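Local coordinates for aromatic-L-amino-acid decarboxylase (Catharanthus roseus, PDB 6EEW), which catalyses the pyridoxal 5'-phosphate-dependent decarboxylation of L-tryptophan to tryptamine and of 5-hydroxy-L-tryptophan to serotonin, working as a homodimer, at the interface of chains A and B. Sequence-based numbering; all coordinates share one arbitrary frame. Chains: chain A/B, Aromatic-L-amino-acid decarboxylase.

Contact 1: the interface of chains A and B. Residues chain A 92, 325; chain B 120-122, 124, 371.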
loop_
_atom_site.group_PDB
_atom_site.type_symbol
_atom_site.label_atom_id
_atom_site.label_comp_id
_atom_site.label_asym_id
_atom_site.label_seq_id
_atom_site.Cartn_x
_atom_site.Cartn_y
_atom_site.Cartn_z
ATOM N N TRP A 92 -12.633 9.034 13.344
ATOM C CA TRP A 92 -13.204 8.949 12.008
ATOM C C TRP A 92 -14.476 8.112 11.975
ATOM O O TRP A 92 -15.287 8.274 11.057
ATOM C CB TRP A 92 -12.178 8.370 11.026
ATOM C CG TRP A 92 -11.121 9.342 10.568
ATOM C CD1 TRP A 92 -10.054 9.797 11.285
ATOM C CD2 TRP A 92 -11.036 9.975 9.282
ATOM N NE1 TRP A 92 -9.309 10.672 10.527
ATOM C CE2 TRP A 92 -9.892 10.797 9.293
ATOM C CE3 TRP A 92 -11.816 9.924 8.119
ATOM C CZ2 TRP A 92 -9.514 11.566 8.195
ATOM C CZ3 TRP A 92 -11.435 10.682 7.027
ATOM C CH2 TRP A 92 -10.301 11.499 7.079
ATOM N N LEU A 325 -9.958 1.208 4.807
ATOM C CA LEU A 325 -8.632 1.446 4.243
ATOM C C LEU A 325 -7.817 0.162 4.323
ATOM O O LEU A 325 -7.887 -0.557 5.319
ATOM C CB LEU A 325 -7.903 2.555 5.001
ATOM C CG LEU A 325 -8.168 4.019 4.652
ATOM C CD1 LEU A 325 -9.528 4.457 5.191
ATOM C CD2 LEU A 325 -7.038 4.906 5.163
ATOM N N ASN B 120 -9.991 2.582 11.692
ATOM C CA ASN B 120 -10.111 3.071 10.312
ATOM C C ASN B 120 -9.881 4.577 10.206
ATOM O O ASN B 120 -10.618 5.301 9.531
ATOM C CB ASN B 120 -11.465 2.694 9.704
ATOM C CG ASN B 120 -11.467 2.779 8.183
ATOM O OD1 ASN B 120 -10.498 2.389 7.519
ATOM N ND2 ASN B 120 -12.557 3.294 7.622
ATOM N N SER B 121 -8.832 5.051 10.865
ATOM C CA SER B 121 -8.423 6.445 10.769
ATOM C C SER B 121 -7.477 6.668 9.589
ATOM O O SER B 121 -6.852 5.739 9.073
ATOM C CB SER B 121 -7.751 6.899 12.062
ATOM O OG SER B 121 -6.601 6.117 12.299
ATOM N N VAL B 122 -7.404 7.922 9.149
ATOM C CA VAL B 122 -6.537 8.350 8.061
ATOM C C VAL B 122 -5.550 9.340 8.648
ATOM O O VAL B 122 -5.929 10.467 8.990
ATOM C CB VAL B 122 -7.327 8.983 6.915
ATOM C CG1 VAL B 122 -6.445 9.148 5.690
ATOM C CG2 VAL B 122 -8.555 8.135 6.607
ATOM N N PHE B 124 -2.962 11.251 7.655
ATOM C CA PHE B 124 -2.110 12.012 6.747
ATOM C C PHE B 124 -1.457 13.192 7.448
ATOM O O PHE B 124 -0.413 13.676 6.996
ATOM C CB PHE B 124 -2.883 12.494 5.505
ATOM C CG PHE B 124 -4.286 12.999 5.785
ATOM C CD1 PHE B 124 -4.498 14.279 6.282
ATOM C CD2 PHE B 124 -5.391 12.207 5.509
ATOM C CE1 PHE B 124 -5.794 14.750 6.522
ATOM C CE2 PHE B 124 -6.687 12.665 5.740
ATOM C CZ PHE B 124 -6.887 13.936 6.252
ATOM N N ARG B 371 -3.313 7.038 4.911
ATOM C CA ARG B 371 -2.505 6.058 5.631
ATOM C C ARG B 371 -3.335 5.423 6.732
ATOM O O ARG B 371 -4.010 6.132 7.477
ATOM C CB ARG B 371 -1.266 6.683 6.285
ATOM C CG ARG B 371 -0.149 7.061 5.361
ATOM C CD ARG B 371 0.864 7.982 6.045
ATOM N NE ARG B 371 1.029 7.667 7.457
ATOM C CZ ARG B 371 2.002 6.910 7.959
ATOM N NH1 ARG B 371 2.923 6.372 7.172
ATOM N NH2 ARG B 371 2.046 6.690 9.263
#
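The side-chain carbonyl of B:Asn120 takes a hydrogen bond from the backbone of A:Leu325, N to OD1 being 3.0 Å. The bond is nearly straight, 160° at the hydrogen. The donor stands 19° off the carbonyl plane. With CG anti to its own backbone N (chi1 -162°), the asparagine carries this short amide across to the other chain; asparagine also tolerates well the left-handed backbone found here, just after the helix end. Its OD1 also lies against the A:Leu325 methyl CD1, while the other methyl, CD2, reaches B:Val122 CG2 at 3.8 Å, the two side chains meeting at about a right angle. B:Val122 is thus held between leucine and tryptophan. Its CG2 lies over one face of the A:Trp92 six-membered ring, 3.7 Å from the centroid. Its CB comes to 3.6 Å from CZ2 of the same indole. The pyrrole part of the ring covers the backbone of B:Ser121, and the rim at CZ2 meets B:Phe124 CE2 at 3.9 Å. A broad, flat indole suits a place where one side chain must cover a stretch of the partner's chain; an alanine here would probably leave B:Val122 without its aromatic cover and open a gap beside B:Phe124. A:Trp92, B:Val122 and B:Phe124 all line tryptophan-binding pockets in this complex, so the contact joins the subunits and probably helps shape the substrate site from both chains.

Contact 2: the interface of chains A and B. Residues chain A 119, 129, 131-132, 135, 373, 379; chain B 58-59, 85, 89.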
loop_
_atom_site.group_PDB
_atom_site.type_symbol
_atom_site.label_atom_id
_atom_site.label_comp_id
_atom_site.label_asym_id
_atom_site.label_seq_id
_atom_site.Cartn_x
_atom_site.Cartn_y
_atom_site.Cartn_z
ATOM N N LEU A 119 -4.938 -15.202 6.277
ATOM C CA LEU A 119 -4.333 -16.032 5.236
ATOM C C LEU A 119 -2.928 -15.542 4.903
ATOM O O LEU A 119 -2.008 -16.348 4.682
ATOM C CB LEU A 119 -5.230 -16.048 3.993
ATOM C CG LEU A 119 -6.600 -16.729 4.126
ATOM C CD1 LEU A 119 -7.441 -16.564 2.860
ATOM C CD2 LEU A 119 -6.438 -18.222 4.434
ATOM N N SER A 129 -0.618 -17.724 -5.621
ATOM C CA SER A 129 -1.895 -17.961 -4.940
ATOM C C SER A 129 -3.033 -17.750 -5.937
ATOM O O SER A 129 -3.544 -16.634 -6.091
ATOM C CB SER A 129 -2.036 -17.054 -3.717
ATOM O OG SER A 129 -2.818 -17.685 -2.719
ATOM N N ALA A 131 -6.317 -18.361 -6.253
ATOM C CA ALA A 131 -7.594 -17.796 -5.847
ATOM C C ALA A 131 -7.505 -16.287 -5.673
ATOM O O ALA A 131 -8.399 -15.554 -6.115
ATOM C CB ALA A 131 -8.082 -18.468 -4.563
ATOM N N ALA A 132 -6.426 -15.789 -5.071
ATOM C CA ALA A 132 -6.361 -14.347 -4.837
ATOM C C ALA A 132 -6.433 -13.576 -6.149
ATOM O O ALA A 132 -7.293 -12.701 -6.323
ATOM C CB ALA A 132 -5.094 -13.981 -4.071
ATOM N N LEU A 135 -9.928 -14.212 -8.152
ATOM C CA LEU A 135 -11.033 -13.491 -7.544
ATOM C C LEU A 135 -10.875 -11.998 -7.752
ATOM O O LEU A 135 -11.872 -11.288 -7.870
ATOM C CB LEU A 135 -11.134 -13.804 -6.048
ATOM C CG LEU A 135 -12.309 -13.092 -5.349
ATOM C CD1 LEU A 135 -13.673 -13.619 -5.840
ATOM C CD2 LEU A 135 -12.232 -13.200 -3.834
ATOM N N PHE A 373 -4.254 -10.144 -0.103
ATOM C CA PHE A 373 -5.435 -10.713 -0.748
ATOM C C PHE A 373 -6.548 -9.652 -0.762
ATOM O O PHE A 373 -7.569 -9.739 -0.075
ATOM C CB PHE A 373 -5.841 -11.995 -0.020
ATOM C CG PHE A 373 -6.884 -12.796 -0.731
ATOM C CD1 PHE A 373 -7.586 -12.257 -1.801
ATOM C CD2 PHE A 373 -7.177 -14.085 -0.324
ATOM C CE1 PHE A 373 -8.552 -12.984 -2.451
ATOM C CE2 PHE A 373 -8.144 -14.829 -0.962
ATOM C CZ PHE A 373 -8.840 -14.283 -2.022
ATOM N N TRP A 379 -15.301 -8.606 -2.653
ATOM C CA TRP A 379 -16.209 -9.706 -2.952
ATOM C C TRP A 379 -17.235 -9.881 -1.846
ATOM O O TRP A 379 -18.435 -10.017 -2.112
ATOM C CB TRP A 379 -15.407 -10.986 -3.151
ATOM C CG TRP A 379 -16.175 -12.171 -3.646
ATOM C CD1 TRP A 379 -16.984 -12.230 -4.741
ATOM C CD2 TRP A 379 -16.150 -13.499 -3.093
ATOM N NE1 TRP A 379 -17.490 -13.509 -4.889
ATOM C CE2 TRP A 379 -16.986 -14.303 -3.892
ATOM C CE3 TRP A 379 -15.509 -14.079 -1.989
ATOM C CZ2 TRP A 379 -17.190 -15.655 -3.628
ATOM C CZ3 TRP A 379 -15.713 -15.420 -1.727
ATOM C CH2 TRP A 379 -16.548 -16.194 -2.542
ATOM N N TYR B 58 -9.893 -21.515 -13.162
ATOM C CA TYR B 58 -10.849 -22.408 -12.521
ATOM C C TYR B 58 -11.952 -21.635 -11.811
ATOM O O TYR B 58 -13.095 -22.091 -11.766
ATOM C CB TYR B 58 -10.124 -23.314 -11.531
ATOM C CG TYR B 58 -9.941 -22.645 -10.186
ATOM C CD1 TYR B 58 -8.871 -21.792 -9.960
ATOM C CD2 TYR B 58 -10.860 -22.836 -9.159
ATOM C CE1 TYR B 58 -8.706 -21.160 -8.746
ATOM C CE2 TYR B 58 -10.704 -22.207 -7.948
ATOM C CZ TYR B 58 -9.629 -21.375 -7.743
ATOM O OH TYR B 58 -9.479 -20.752 -6.528
ATOM N N LEU B 59 -11.633 -20.465 -11.258
ATOM C CA LEU B 59 -12.580 -19.766 -10.407
ATOM C C LEU B 59 -13.647 -19.051 -11.215
ATOM O O LEU B 59 -14.738 -18.797 -10.690
ATOM C CB LEU B 59 -11.854 -18.746 -9.524
ATOM C CG LEU B 59 -12.741 -18.237 -8.382
ATOM C CD1 LEU B 59 -13.184 -19.394 -7.485
ATOM C CD2 LEU B 59 -12.050 -17.160 -7.581
ATOM N N ILE B 85 -12.312 -20.946 -2.650
ATOM C CA ILE B 85 -11.250 -19.968 -2.430
ATOM C C ILE B 85 -10.039 -20.642 -1.779
ATOM O O ILE B 85 -8.936 -20.656 -2.346
ATOM C CB ILE B 85 -11.747 -18.799 -1.567
ATOM C CG1 ILE B 85 -12.992 -18.169 -2.201
ATOM C CG2 ILE B 85 -10.691 -17.718 -1.492
ATOM C CD1 ILE B 85 -12.775 -17.607 -3.591
ATOM N N MET B 89 -5.945 -21.585 -2.797
ATOM C CA MET B 89 -4.892 -20.801 -2.167
ATOM C C MET B 89 -3.574 -21.566 -2.102
ATOM O O MET B 89 -3.547 -22.794 -1.959
ATOM C CB MET B 89 -5.310 -20.408 -0.750
ATOM C CG MET B 89 -6.517 -19.514 -0.685
ATOM S SD MET B 89 -6.050 -17.846 -1.124
ATOM C CE MET B 89 -4.936 -17.465 0.233
#
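The last turn of helix 74-85 of chain B, the loop residue B:Met89 and the 3-10 helix 58-61 meet a surface of chain A built from the start of helix 130-146, the end of helix 107-119, helix 375-409 and the loop residues A:Ser129 and A:Phe373. The meeting is apolar and rests on packing alone. B:Ile85 uses its branches separately: CG2 lies at the edge of the A:Phe373 ring, in its plane, 3.9 Å from CE2, while the side chain meets A:Trp379 tip to tip, CG1 3.9 Å from CZ3. A beta-branched chain suits a place where two aromatic groups must be met at once. The phenyl ring is backed within its own chain by A:Ala132 CA over one face, and the indole by A:Leu135 CD1, which should help keep both rings in place. A:Ala131 offers just a methyl, and this small residue lets the helix start come close to the backbone O of B:Ile85 and to the phenol oxygen of B:Tyr58. Farther along the helix, B:Leu59 CD2 touches A:Leu135 CB at 3.8 Å. B:Met89, flexible and sulphur-bearing, bends at chi2 and chi3 (-77° and -65°) and turns its end into chain A, where A:Ser129 OG lies alongside the sulphur. Its SD lies 3.7 Å from A:Phe373 CE2, and its terminal methyl CE lies 3.7 Å from A:Leu119 CD1.

Contact 3: the interface of chains A and B. Residues chain A 37-38, 41-42, 89, 93; chain B 115, 118-119.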
loop_
_atom_site.group_PDB
_atom_site.type_symbol
_atom_site.label_atom_id
_atom_site.label_comp_id
_atom_site.label_asym_id
_atom_site.label_seq_id
_atom_site.Cartn_x
_atom_site.Cartn_y
_atom_site.Cartn_z
ATOM N N PHE A 37 -13.754 -5.861 22.301
ATOM C CA PHE A 37 -13.303 -4.489 22.517
ATOM C C PHE A 37 -13.698 -3.584 21.357
ATOM O O PHE A 37 -14.132 -2.446 21.563
ATOM C CB PHE A 37 -11.790 -4.463 22.716
ATOM C CG PHE A 37 -11.233 -3.085 22.941
ATOM C CD1 PHE A 37 -11.328 -2.479 24.188
ATOM C CD2 PHE A 37 -10.618 -2.398 21.906
ATOM C CE1 PHE A 37 -10.818 -1.207 24.400
ATOM C CE2 PHE A 37 -10.108 -1.125 22.106
ATOM C CZ PHE A 37 -10.205 -0.527 23.358
ATOM N N ILE A 38 -13.548 -4.079 20.124
ATOM C CA ILE A 38 -13.854 -3.286 18.938
ATOM C C ILE A 38 -15.346 -3.001 18.854
ATOM O O ILE A 38 -15.764 -1.894 18.495
ATOM C CB ILE A 38 -13.357 -4.006 17.672
ATOM C CG1 ILE A 38 -11.829 -4.088 17.644
ATOM C CG2 ILE A 38 -13.925 -3.338 16.411
ATOM C CD1 ILE A 38 -11.274 -4.864 16.441
ATOM N N TYR A 41 -16.133 -0.324 21.127
ATOM C CA TYR A 41 -15.752 0.993 20.612
ATOM C C TYR A 41 -16.778 1.505 19.608
ATOM O O TYR A 41 -17.156 2.679 19.635
ATOM C CB TYR A 41 -14.353 0.957 19.982
ATOM C CG TYR A 41 -13.998 2.207 19.177
ATOM C CD1 TYR A 41 -13.543 3.369 19.802
ATOM C CD2 TYR A 41 -14.111 2.220 17.796
ATOM C CE1 TYR A 41 -13.227 4.515 19.058
ATOM C CE2 TYR A 41 -13.802 3.357 17.047
ATOM C CZ TYR A 41 -13.359 4.500 17.681
ATOM O OH TYR A 41 -13.055 5.618 16.917
ATOM N N TYR A 42 -17.222 0.644 18.695
ATOM C CA TYR A 42 -18.255 1.063 17.757
ATOM C C TYR A 42 -19.531 1.454 18.488
ATOM O O TYR A 42 -20.248 2.357 18.047
ATOM C CB TYR A 42 -18.550 -0.043 16.749
ATOM C CG TYR A 42 -17.523 -0.171 15.645
ATOM C CD1 TYR A 42 -16.771 0.918 15.246
ATOM C CD2 TYR A 42 -17.337 -1.374 14.979
ATOM C CE1 TYR A 42 -15.842 0.807 14.229
ATOM C CE2 TYR A 42 -16.414 -1.495 13.961
ATOM C CZ TYR A 42 -15.667 -0.401 13.590
ATOM O OH TYR A 42 -14.747 -0.505 12.573
ATOM N N MET A 89 -6.947 9.886 19.510
ATOM C CA MET A 89 -7.416 9.638 18.158
ATOM C C MET A 89 -8.428 10.692 17.733
ATOM O O MET A 89 -9.235 11.160 18.540
ATOM C CB MET A 89 -8.080 8.261 18.080
ATOM C CG MET A 89 -7.163 7.109 18.385
ATOM S SD MET A 89 -6.086 6.743 16.990
ATOM C CE MET A 89 -7.280 6.167 15.787
ATOM N N MET A 93 -14.658 7.201 12.930
ATOM C CA MET A 93 -15.820 6.321 12.960
ATOM C C MET A 93 -17.000 6.905 13.724
ATOM O O MET A 93 -18.020 6.226 13.854
ATOM C CB MET A 93 -15.449 4.969 13.573
ATOM C CG MET A 93 -14.543 4.124 12.711
ATOM S SD MET A 93 -15.227 3.886 11.072
ATOM C CE MET A 93 -14.334 5.152 10.165
ATOM N N LEU B 115 -7.543 -4.040 15.329
ATOM C CA LEU B 115 -7.908 -2.766 15.939
ATOM C C LEU B 115 -7.623 -1.597 15.007
ATOM O O LEU B 115 -8.457 -0.689 14.871
ATOM C CB LEU B 115 -7.180 -2.587 17.263
ATOM C CG LEU B 115 -7.514 -1.333 18.064
ATOM C CD1 LEU B 115 -9.015 -1.195 18.301
ATOM C CD2 LEU B 115 -6.750 -1.352 19.382
ATOM N N ALA B 118 -10.375 -1.512 12.500
ATOM C CA ALA B 118 -11.644 -1.109 13.093
ATOM C C ALA B 118 -11.683 0.388 13.352
ATOM O O ALA B 118 -12.710 1.038 13.123
ATOM C CB ALA B 118 -11.898 -1.892 14.378
ATOM N N LEU B 119 -10.588 0.949 13.867
ATOM C CA LEU B 119 -10.540 2.393 14.073
ATOM C C LEU B 119 -10.602 3.143 12.744
ATOM O O LEU B 119 -11.171 4.239 12.671
ATOM C CB LEU B 119 -9.289 2.777 14.861
ATOM C CG LEU B 119 -9.127 2.272 16.306
ATOM C CD1 LEU B 119 -7.784 2.724 16.852
ATOM C CD2 LEU B 119 -10.264 2.697 17.247
#
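Over one face of the A:Tyr41 ring lies the methyl CD2 of B:Leu119, 3.7 Å from the centroid and shifted toward the rim, so that CE2 and CZ are its nearest ring atoms. The ring of A:Phe37 is met differently, B:Leu115 CD1 coming to its edge, in plane, 4.0 Å from CE2. Both aromatic side chains leave helix 24-44 with CG anti to the backbone N (chi1 168° for A:Tyr41), which carries the rings out toward helix 107-119 of chain B. There B:Leu119 divides its branches: while CD2 serves the tyrosine, CD1 meets the pliant A:Met89, the twin, with chains exchanged, of the Leu119 and Met89 pair of contact 2. On the same helix, A:Ile38 faces the methyl of B:Ala118, its CD1 lying 3.7 Å from B:Ala118 CB; a small residue suits this close approach of helices. A:Tyr42 supplies the polar link. Its phenol OH donates a hydrogen bond of 2.6 Å to the backbone O of B:Ala118, approaching in the carbonyl plane on a lone pair, with a C=O...OH angle of 112°. Tyrosine fits because its rigid ring delivers a hydroxyl to a carbonyl in the last turn of a helix. The CG methylene of A:Met93 packs nearby, 3.4 Å from B:Leu119 O. The contact fastens the N-terminal helix of one subunit to the other, helping to hold the homodimer together.

Contacts 1 and 3 are neighbours, the centres of their C-alpha atoms about 12 Å apart, whereas contact 2, for the copies given, lies about 27 Å from contact 1 and 28 Å from contact 3. Its twin across the two-fold axis borders contact 3, for the two share Leu119 and Met89 with the chains exchanged. Chain B runs directly from contact 3 into contact 1, since helix 107-119 ends at B:Leu119 and B:Asn120 follows; chain A likewise supplies A:Met93 and A:Trp92. The same segments therefore build largely apolar dimer packing and, in contact 1, residues of the tryptophan pocket, which probably makes substrate binding depend on dimerisation.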